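Local coordinates for protein maleylacetate reductase (Agrobacterium tumefaciens, PDB 3HL0) that probably catalyses the NADH-dependent reduction of maleylacetate to 3-oxoadipate, as a member of the iron-containing alcohol dehydrogenase family, at residues Val16-Ala19 and Gly20-Ala23; Gln44-Gly47 and Asp48-Leu52; Glu81-Ala85 and Ala86-Cys90. All blocks are in the same frame, centred on the assembly; numbering follows the deposited sequence.

Contact 1 of 3, residues Val16-Ala19 and Gly20-Ala23; sequences VFSA and GSSA
S18 and S21 close a type II beta turn, with their CA atoms 5.3 Å apart and A19 and G20 at its corners. G20 has positive phi (88°), as the third position of this turn type usually does. The turn is joined by the carbonyl oxygen of S18, which takes two bonds from one residue. S21 N donates to S18 O at 2.9 Å, from well above the carbonyl plane. S21 OG donates to the same S18 O at 2.8 Å, this time in the carbonyl plane and with a C=O...donor angle of 151°. The two donors thus reach the oxygen from different directions. With OG between the backbone N and the carbonyl carbon (chi1 63°), the S21 hydroxyl points to the S18 carbonyl. S21 is buried, and its hydroxyl also makes a weak bond with Y153 O of strand 150-153.

S18 OG lies alongside the S21 side chain, 3.3 Å from S21 CB. This is a contact, not a bond. On the strand side, a methyl of V16 adds a looser apolar touch, CG1 to S21 CB at 4.1 Å.

The turn carries the chain from strand 15-17, outermost in the parallel sheet of this chain, into the 3-10 segment before helix 25-31. D154, just past the neighbouring strand 150-153, accepts bonds from G20 N and S22 OG. A19 rests on E219 of helix 215-234.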
loop_
_atom_site.group_PDB
_atom_site.type_symbol
_atom_site.label_atom_id
_atom_site.label_comp_id
_atom_site.label_asym_id
_atom_site.label_seq_id
_atom_site.Cartn_x
_atom_site.Cartn_y
_atom_site.Cartn_z
ATOM N N VAL A 16 -17.905 -16.215 -14.306
ATOM C CA VAL A 16 -17.237 -17.494 -14.608
ATOM C C VAL A 16 -16.385 -17.855 -13.390
ATOM O O VAL A 16 -15.569 -17.049 -12.984
ATOM C CB VAL A 16 -16.329 -17.335 -15.819
ATOM C CG1 VAL A 16 -15.592 -18.652 -16.087
ATOM C CG2 VAL A 16 -17.160 -16.903 -17.083
ATOM N N PHE A 17 -16.616 -19.004 -12.757
ATOM C CA PHE A 17 -15.928 -19.304 -11.497
ATOM C C PHE A 17 -15.307 -20.678 -11.565
ATOM O O PHE A 17 -16.021 -21.689 -11.640
ATOM C CB PHE A 17 -16.926 -19.257 -10.320
ATOM C CG PHE A 17 -16.272 -19.179 -8.965
ATOM C CD1 PHE A 17 -16.397 -18.015 -8.184
ATOM C CD2 PHE A 17 -15.634 -20.265 -8.433
ATOM C CE1 PHE A 17 -15.782 -17.921 -6.928
ATOM C CE2 PHE A 17 -15.017 -20.173 -7.179
ATOM C CZ PHE A 17 -15.125 -19.012 -6.428
ATOM N N SER A 18 -13.972 -20.737 -11.543
ATOM C CA SER A 18 -13.296 -22.042 -11.468
ATOM C C SER A 18 -11.796 -21.810 -11.419
ATOM O O SER A 18 -11.268 -20.876 -12.064
ATOM C CB SER A 18 -13.673 -22.950 -12.638
ATOM O OG SER A 18 -13.139 -22.477 -13.842
ATOM N N ALA A 19 -11.135 -22.654 -10.625
ATOM C CA ALA A 19 -9.666 -22.659 -10.599
ATOM C C ALA A 19 -9.123 -22.842 -12.006
ATOM O O ALA A 19 -9.495 -23.810 -12.694
ATOM C CB ALA A 19 -9.154 -23.763 -9.661
ATOM N N GLY A 20 -8.262 -21.907 -12.427
ATOM C CA GLY A 20 -7.662 -21.905 -13.782
ATOM C C GLY A 20 -8.467 -21.188 -14.849
ATOM O O GLY A 20 -8.062 -21.123 -16.017
ATOM N N SER A 21 -9.603 -20.626 -14.456
ATOM C CA SER A 21 -10.492 -19.968 -15.415
ATOM C C SER A 21 -9.874 -18.770 -16.145
ATOM O O SER A 21 -10.366 -18.386 -17.206
ATOM C CB SER A 21 -11.794 -19.547 -14.704
ATOM O OG SER A 21 -11.476 -18.589 -13.703
ATOM N N SER A 22 -8.798 -18.172 -15.626
ATOM C CA SER A 22 -8.194 -17.028 -16.320
ATOM C C SER A 22 -7.483 -17.499 -17.607
ATOM O O SER A 22 -7.144 -16.684 -18.461
ATOM C CB SER A 22 -7.255 -16.204 -15.420
ATOM O OG SER A 22 -6.298 -17.001 -14.738
ATOM N N ALA A 23 -7.302 -18.818 -17.728
ATOM C CA ALA A 23 -6.739 -19.448 -18.938
ATOM C C ALA A 23 -7.693 -19.326 -20.102
ATOM O O ALA A 23 -7.273 -19.502 -21.250
ATOM C CB ALA A 23 -6.451 -20.920 -18.684
#

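Contact 2 of 3, residues Gln44-Gly47 and Asp48-Leu52; sequences QQKG and DAEAL. With NAD (nicotinamide-adenine-dinucleotide), chain D.
K46 and E50 form a salt bridge one helical turn apart. K46 NZ meets E50 OE2 at 2.6 Å, on the syn side of the carboxylate. The lysine chain is extended until its last torsion, which bends (chi4 -90°). Its CE also lies close to the same oxygen. The two side chains cross obliquely, and OE2 makes the close approach. The ammonium has a second partner, the carbonyl oxygen of G136 of the second subunit. The ion pair therefore sits at the subunit interface. G47 N also donates across it, to D252 of the second subunit.

The backbone bonds are those of the first turn of a helix. A49 N donates to Q45 O at 3.1 Å, E50 N to K46 O at 2.9 Å and A51 N to G47 O at 2.9 Å. Q45 stands at the N-cap position. Helix 46-56 is the crossover of the beta-alpha-beta unit between strands 37-40 and 60-64, in the nucleotide-binding part of the enzyme. The residues just before it turn to the cofactor.

Two cofactor bonds come from this segment, from Q44 and Q45, and both fall on the adenosine ribose of NAD. T42 and S98, among others, also bind NAD. Q44 NE2 donates to O3B of NAD at 2.8 Å. The Q44 chain bends at chi2 (77°), and its CB and CG also lie against O3B. Q45 OE1 accepts from O2B of NAD at 2.8 Å. The two ribose hydroxyls are thus gripped by different amide atoms, one a donor and one an acceptor. The Q45 amide lies over a face of the adenine, nearly parallel to it, with NE2 3.4 Å from C5A of NAD. That NE2 donates to T119, which fixes which way round the amide is turned.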
loop_
_atom_site.group_PDB
_atom_site.type_symbol
_atom_site.label_atom_id
_atom_site.label_comp_id
_atom_site.label_asym_id
_atom_site.label_seq_id
_atom_site.Cartn_x
_atom_site.Cartn_y
_atom_site.Cartn_z
ATOM N N GLN A 44 2.274 -3.450 -8.906
ATOM C CA GLN A 44 2.506 -4.624 -8.065
ATOM C C GLN A 44 2.006 -5.922 -8.692
ATOM O O GLN A 44 2.287 -7.024 -8.177
ATOM C CB GLN A 44 1.889 -4.405 -6.671
ATOM C CG GLN A 44 2.630 -3.333 -5.828
ATOM C CD GLN A 44 2.312 -1.895 -6.249
ATOM O OE1 GLN A 44 3.219 -1.081 -6.396
ATOM N NE2 GLN A 44 1.020 -1.584 -6.455
ATOM N N GLN A 45 1.253 -5.806 -9.789
ATOM C CA GLN A 45 0.768 -6.984 -10.503
ATOM C C GLN A 45 1.096 -6.914 -12.016
ATOM O O GLN A 45 0.488 -7.628 -12.825
ATOM C CB GLN A 45 -0.723 -7.171 -10.259
ATOM C CG GLN A 45 -1.040 -7.690 -8.854
ATOM C CD GLN A 45 -2.544 -7.717 -8.577
ATOM O OE1 GLN A 45 -3.143 -6.675 -8.265
ATOM N NE2 GLN A 45 -3.161 -8.904 -8.706
ATOM N N LYS A 46 2.105 -6.129 -12.369
ATOM C CA LYS A 46 2.472 -5.873 -13.765
ATOM C C LYS A 46 2.947 -7.144 -14.493
ATOM O O LYS A 46 2.641 -7.358 -15.683
ATOM C CB LYS A 46 3.559 -4.813 -13.796
ATOM C CG LYS A 46 4.264 -4.644 -15.127
ATOM C CD LYS A 46 5.426 -3.673 -14.943
ATOM C CE LYS A 46 5.882 -3.074 -16.264
ATOM N NZ LYS A 46 6.953 -3.874 -16.954
ATOM N N GLY A 47 3.718 -7.963 -13.773
ATOM C CA GLY A 47 4.221 -9.220 -14.339
ATOM C C GLY A 47 3.065 -10.101 -14.774
ATOM O O GLY A 47 3.070 -10.643 -15.890
ATOM N N ASP A 48 2.065 -10.239 -13.908
ATOM C CA ASP A 48 0.900 -11.083 -14.212
ATOM C C ASP A 48 0.071 -10.541 -15.400
ATOM O O ASP A 48 -0.388 -11.311 -16.257
ATOM C CB ASP A 48 0.053 -11.285 -12.967
ATOM C CG ASP A 48 0.792 -12.087 -11.880
ATOM O OD1 ASP A 48 1.839 -12.722 -12.179
ATOM O OD2 ASP A 48 0.329 -12.081 -10.720
ATOM N N ALA A 49 -0.060 -9.219 -15.457
ATOM C CA ALA A 49 -0.774 -8.547 -16.548
ATOM C C ALA A 49 -0.065 -8.759 -17.880
ATOM O O ALA A 49 -0.685 -9.048 -18.917
ATOM C CB ALA A 49 -0.898 -7.089 -16.257
ATOM N N GLU A 50 1.257 -8.660 -17.828
ATOM C CA GLU A 50 2.069 -8.913 -19.005
ATOM C C GLU A 50 2.015 -10.377 -19.436
ATOM O O GLU A 50 1.961 -10.652 -20.639
ATOM C CB GLU A 50 3.509 -8.463 -18.745
ATOM C CG GLU A 50 3.616 -6.959 -18.725
ATOM C CD GLU A 50 4.897 -6.447 -18.117
ATOM O OE1 GLU A 50 5.756 -7.241 -17.654
ATOM O OE2 GLU A 50 5.051 -5.209 -18.116
ATOM N N ALA A 51 2.000 -11.300 -18.473
ATOM C CA ALA A 51 1.948 -12.733 -18.830
ATOM C C ALA A 51 0.589 -13.050 -19.478
ATOM O O ALA A 51 0.519 -13.751 -20.499
ATOM C CB ALA A 51 2.199 -13.617 -17.628
ATOM N N LEU A 52 -0.491 -12.512 -18.904
ATOM C CA LEU A 52 -1.826 -12.690 -19.513
ATOM C C LEU A 52 -1.900 -12.113 -20.937
ATOM O O LEU A 52 -2.420 -12.733 -21.884
ATOM C CB LEU A 52 -2.905 -12.051 -18.637
ATOM C CG LEU A 52 -4.311 -12.049 -19.257
ATOM C CD1 LEU A 52 -4.792 -13.467 -19.563
ATOM C CD2 LEU A 52 -5.232 -11.289 -18.288
HETATM P PA NAD D . -6.063 -2.624 -4.008
HETATM O O1A NAD D . -6.747 -2.927 -5.296
HETATM O O2A NAD D . -5.778 -1.207 -3.687
HETATM O O5B NAD D . -4.801 -3.590 -3.871
HETATM C C5B NAD D . -3.825 -3.303 -2.864
HETATM C C4B NAD D . -2.496 -3.867 -3.345
HETATM O O4B NAD D . -2.573 -5.292 -3.350
HETATM C C3B NAD D . -2.155 -3.405 -4.775
HETATM O O3B NAD D . -0.774 -3.022 -4.899
HETATM C C2B NAD D . -2.455 -4.648 -5.581
HETATM O O2B NAD D . -1.693 -4.741 -6.768
HETATM C C1B NAD D . -2.115 -5.782 -4.602
HETATM N N9A NAD D . -2.816 -7.052 -4.910
HETATM C C8A NAD D . -4.170 -7.227 -5.123
HETATM N N7A NAD D . -4.408 -8.537 -5.364
HETATM C C5A NAD D . -3.222 -9.220 -5.328
HETATM C C6A NAD D . -2.899 -10.564 -5.516
HETATM N N6A NAD D . -3.809 -11.571 -5.509
HETATM N N1A NAD D . -1.547 -10.895 -5.415
HETATM C C2A NAD D . -0.595 -9.946 -5.117
HETATM N N3A NAD D . -0.909 -8.626 -4.921
HETATM C C4A NAD D . -2.225 -8.277 -5.032
HETATM O O3 NAD D . -6.967 -3.116 -2.738
HETATM P PN NAD D . -8.558 -3.412 -2.621
HETATM O O1N NAD D . -8.826 -3.404 -1.152
HETATM O O2N NAD D . -8.799 -4.615 -3.414
HETATM O O5D NAD D . -9.292 -2.151 -3.276
HETATM C C5D NAD D . -9.425 -0.909 -2.590
HETATM C C4D NAD D . -9.977 0.101 -3.597
HETATM O O4D NAD D . -11.171 -0.434 -4.151
HETATM C C3D NAD D . -10.371 1.387 -2.883
HETATM O O3D NAD D . -10.156 2.474 -3.797
HETATM C C2D NAD D . -11.845 1.186 -2.619
HETATM O O2D NAD D . -12.585 2.393 -2.433
HETATM C C1D NAD D . -12.263 0.431 -3.868
HETATM N N1N NAD D . -13.479 -0.352 -3.698
HETATM C C2N NAD D . -14.526 -0.035 -4.511
HETATM C C3N NAD D . -15.702 -0.747 -4.391
HETATM C C7N NAD D . -16.751 -0.343 -5.344
HETATM O O7N NAD D . -17.862 -1.094 -5.286
HETATM N N7N NAD D . -16.587 0.704 -6.189
HETATM C C4N NAD D . -15.854 -1.844 -3.474
HETATM C C5N NAD D . -14.769 -2.146 -2.648
HETATM C C6N NAD D . -13.591 -1.387 -2.767
#

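Contact 3 of 3, residues Glu81-Ala85 and Ala86-Cys90; sequences EAYRA and AGADC
The methyl of A88 sits over one face of the Y83 ring. A88 CB is 3.9 Å from the ring centroid and 28° off the ring normal, a CH-pi contact. The methyl is shifted toward one side of the ring, with its closest approach to CD1 at 3.5 Å. With CG anti to the backbone N (chi1 180°), the ring stands out from the flank of the helix and runs beside residues 88-90 as they come back past it. Its far end extends beyond A88 to the next residues. The hydroxyl OH lies 3.2 Å from D89 C, in an oblique approach. The carbonyl of C90 lies at the ring edge, near its plane. One aromatic ring thus spans three successive residues of the departing chain.

The backbone that brings A88 to that face is a Schellman motif. A88 N donates to Y83 O at 3.1 Å, nearly straight on to the carbonyl. G87 N donates to R84 O at 2.9 Å, from above the carbonyl plane. G87 itself takes positive phi (63°), which reverses the chain at the helix end. A86 N keeps a regular helical bond, to A82 O. A water gives a bond to Y83 O and another to A88 O, each 3.0 Å long. Y83 O thus accepts from both A88 N and the water, and the water ties the last helical turn to the departing chain.

The motif ends helix 73-85 and leads into strand 90-95 of the parallel sheet. Y83 packs on L38 of strand 37-40 and on I106 and T110 of helix 97-110. A82 and A86 face strand 60-64. The D89 carboxylate takes the backbone N-H groups of S35 and R36, before strand 37-40.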
loop_
_atom_site.group_PDB
_atom_site.type_symbol
_atom_site.label_atom_id
_atom_site.label_comp_id
_atom_site.label_asym_id
_atom_site.label_seq_id
_atom_site.Cartn_x
_atom_site.Cartn_y
_atom_site.Cartn_z
ATOM N N GLU A 81 -6.133 7.405 -23.134
ATOM C CA GLU A 81 -5.269 7.630 -24.290
ATOM C C GLU A 81 -4.635 6.300 -24.738
ATOM O O GLU A 81 -4.558 6.037 -25.928
ATOM C CB GLU A 81 -4.208 8.685 -23.990
ATOM C CG GLU A 81 -4.809 10.066 -23.819
ATOM C CD GLU A 81 -3.851 11.078 -23.192
ATOM O OE1 GLU A 81 -2.829 10.664 -22.593
ATOM O OE2 GLU A 81 -4.135 12.299 -23.301
ATOM N N ALA A 82 -4.230 5.457 -23.779
ATOM C CA ALA A 82 -3.646 4.152 -24.101
ATOM C C ALA A 82 -4.674 3.210 -24.751
ATOM O O ALA A 82 -4.357 2.550 -25.764
ATOM C CB ALA A 82 -3.040 3.517 -22.831
ATOM N N TYR A 83 -5.900 3.207 -24.220
ATOM C CA TYR A 83 -7.028 2.438 -24.780
ATOM C C TYR A 83 -7.284 2.828 -26.235
ATOM O O TYR A 83 -7.445 1.969 -27.125
ATOM C CB TYR A 83 -8.284 2.652 -23.910
ATOM C CG TYR A 83 -9.531 1.934 -24.359
ATOM C CD1 TYR A 83 -9.823 0.646 -23.896
ATOM C CD2 TYR A 83 -10.443 2.549 -25.227
ATOM C CE1 TYR A 83 -10.984 -0.018 -24.283
ATOM C CE2 TYR A 83 -11.602 1.894 -25.621
ATOM C CZ TYR A 83 -11.863 0.620 -25.162
ATOM O OH TYR A 83 -13.016 0.007 -25.582
ATOM N N ARG A 84 -7.301 4.137 -26.488
ATOM C CA ARG A 84 -7.537 4.632 -27.844
ATOM C C ARG A 84 -6.392 4.251 -28.766
ATOM O O ARG A 84 -6.621 3.652 -29.842
ATOM C CB ARG A 84 -7.807 6.146 -27.833
ATOM C CG ARG A 84 -9.157 6.430 -27.159
ATOM C CD ARG A 84 -9.512 7.898 -27.055
ATOM N NE ARG A 84 -10.874 8.024 -26.550
ATOM C CZ ARG A 84 -11.324 9.029 -25.812
ATOM N NH1 ARG A 84 -10.508 10.020 -25.457
ATOM N NH2 ARG A 84 -12.589 9.023 -25.393
ATOM N N ALA A 85 -5.169 4.568 -28.350
ATOM C CA ALA A 85 -3.997 4.303 -29.206
ATOM C C ALA A 85 -3.854 2.823 -29.575
ATOM O O ALA A 85 -3.439 2.474 -30.692
ATOM C CB ALA A 85 -2.723 4.833 -28.557
ATOM N N ALA A 86 -4.206 1.961 -28.634
ATOM C CA ALA A 86 -4.175 0.513 -28.857
ATOM C C ALA A 86 -5.295 -0.022 -29.755
ATOM O O ALA A 86 -5.254 -1.187 -30.180
ATOM C CB ALA A 86 -4.213 -0.210 -27.500
ATOM N N GLY A 87 -6.310 0.802 -30.026
ATOM C CA GLY A 87 -7.491 0.348 -30.761
ATOM C C GLY A 87 -8.253 -0.725 -30.010
ATOM O O GLY A 87 -8.898 -1.580 -30.615
ATOM N N ALA A 88 -8.206 -0.646 -28.675
ATOM C CA ALA A 88 -8.890 -1.593 -27.838
ATOM C C ALA A 88 -10.404 -1.487 -27.951
ATOM O O ALA A 88 -10.962 -0.410 -28.243
ATOM C CB ALA A 88 -8.441 -1.420 -26.370
ATOM N N ASP A 89 -11.091 -2.600 -27.714
ATOM C CA ASP A 89 -12.562 -2.587 -27.661
ATOM C C ASP A 89 -13.073 -3.098 -26.322
ATOM O O ASP A 89 -14.290 -3.162 -26.069
ATOM C CB ASP A 89 -13.192 -3.342 -28.869
ATOM C CG ASP A 89 -12.712 -4.778 -28.999
ATOM O OD1 ASP A 89 -12.010 -5.284 -28.088
ATOM O OD2 ASP A 89 -13.018 -5.418 -30.041
ATOM N N CYS A 90 -12.143 -3.416 -25.412
ATOM C CA CYS A 90 -12.508 -3.774 -24.048
ATOM C C CYS A 90 -11.297 -3.640 -23.125
ATOM O O CYS A 90 -10.172 -3.474 -23.587
ATOM C CB CYS A 90 -13.055 -5.212 -23.984
ATOM S SG CYS A 90 -11.969 -6.506 -24.639
HETATM O O HOH W 1 -9.850 2.261 -28.826
#

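How the contacts relate
The three contacts all lie in the part of the chain built on the parallel sheet, and follow one another in sequence. Contact 2 is the one that touches the cofactor. Contact 1 meets it by packing alone, S22 O to L52 CD1 at 4.1 Å; their centres are about 17 Å apart. The S21 side chain of contact 1 remains about 13 Å from NAD. Contact 3 touches neither of the others: its nearest atoms are about 10 Å from contact 2 and about 13 Å from contact 1. The calcium ion lies about 10 Å from the Y83 side chain. Strand 37-40 links contacts 2 and 3, since A49, L52, Y83 and A88 all pack on it.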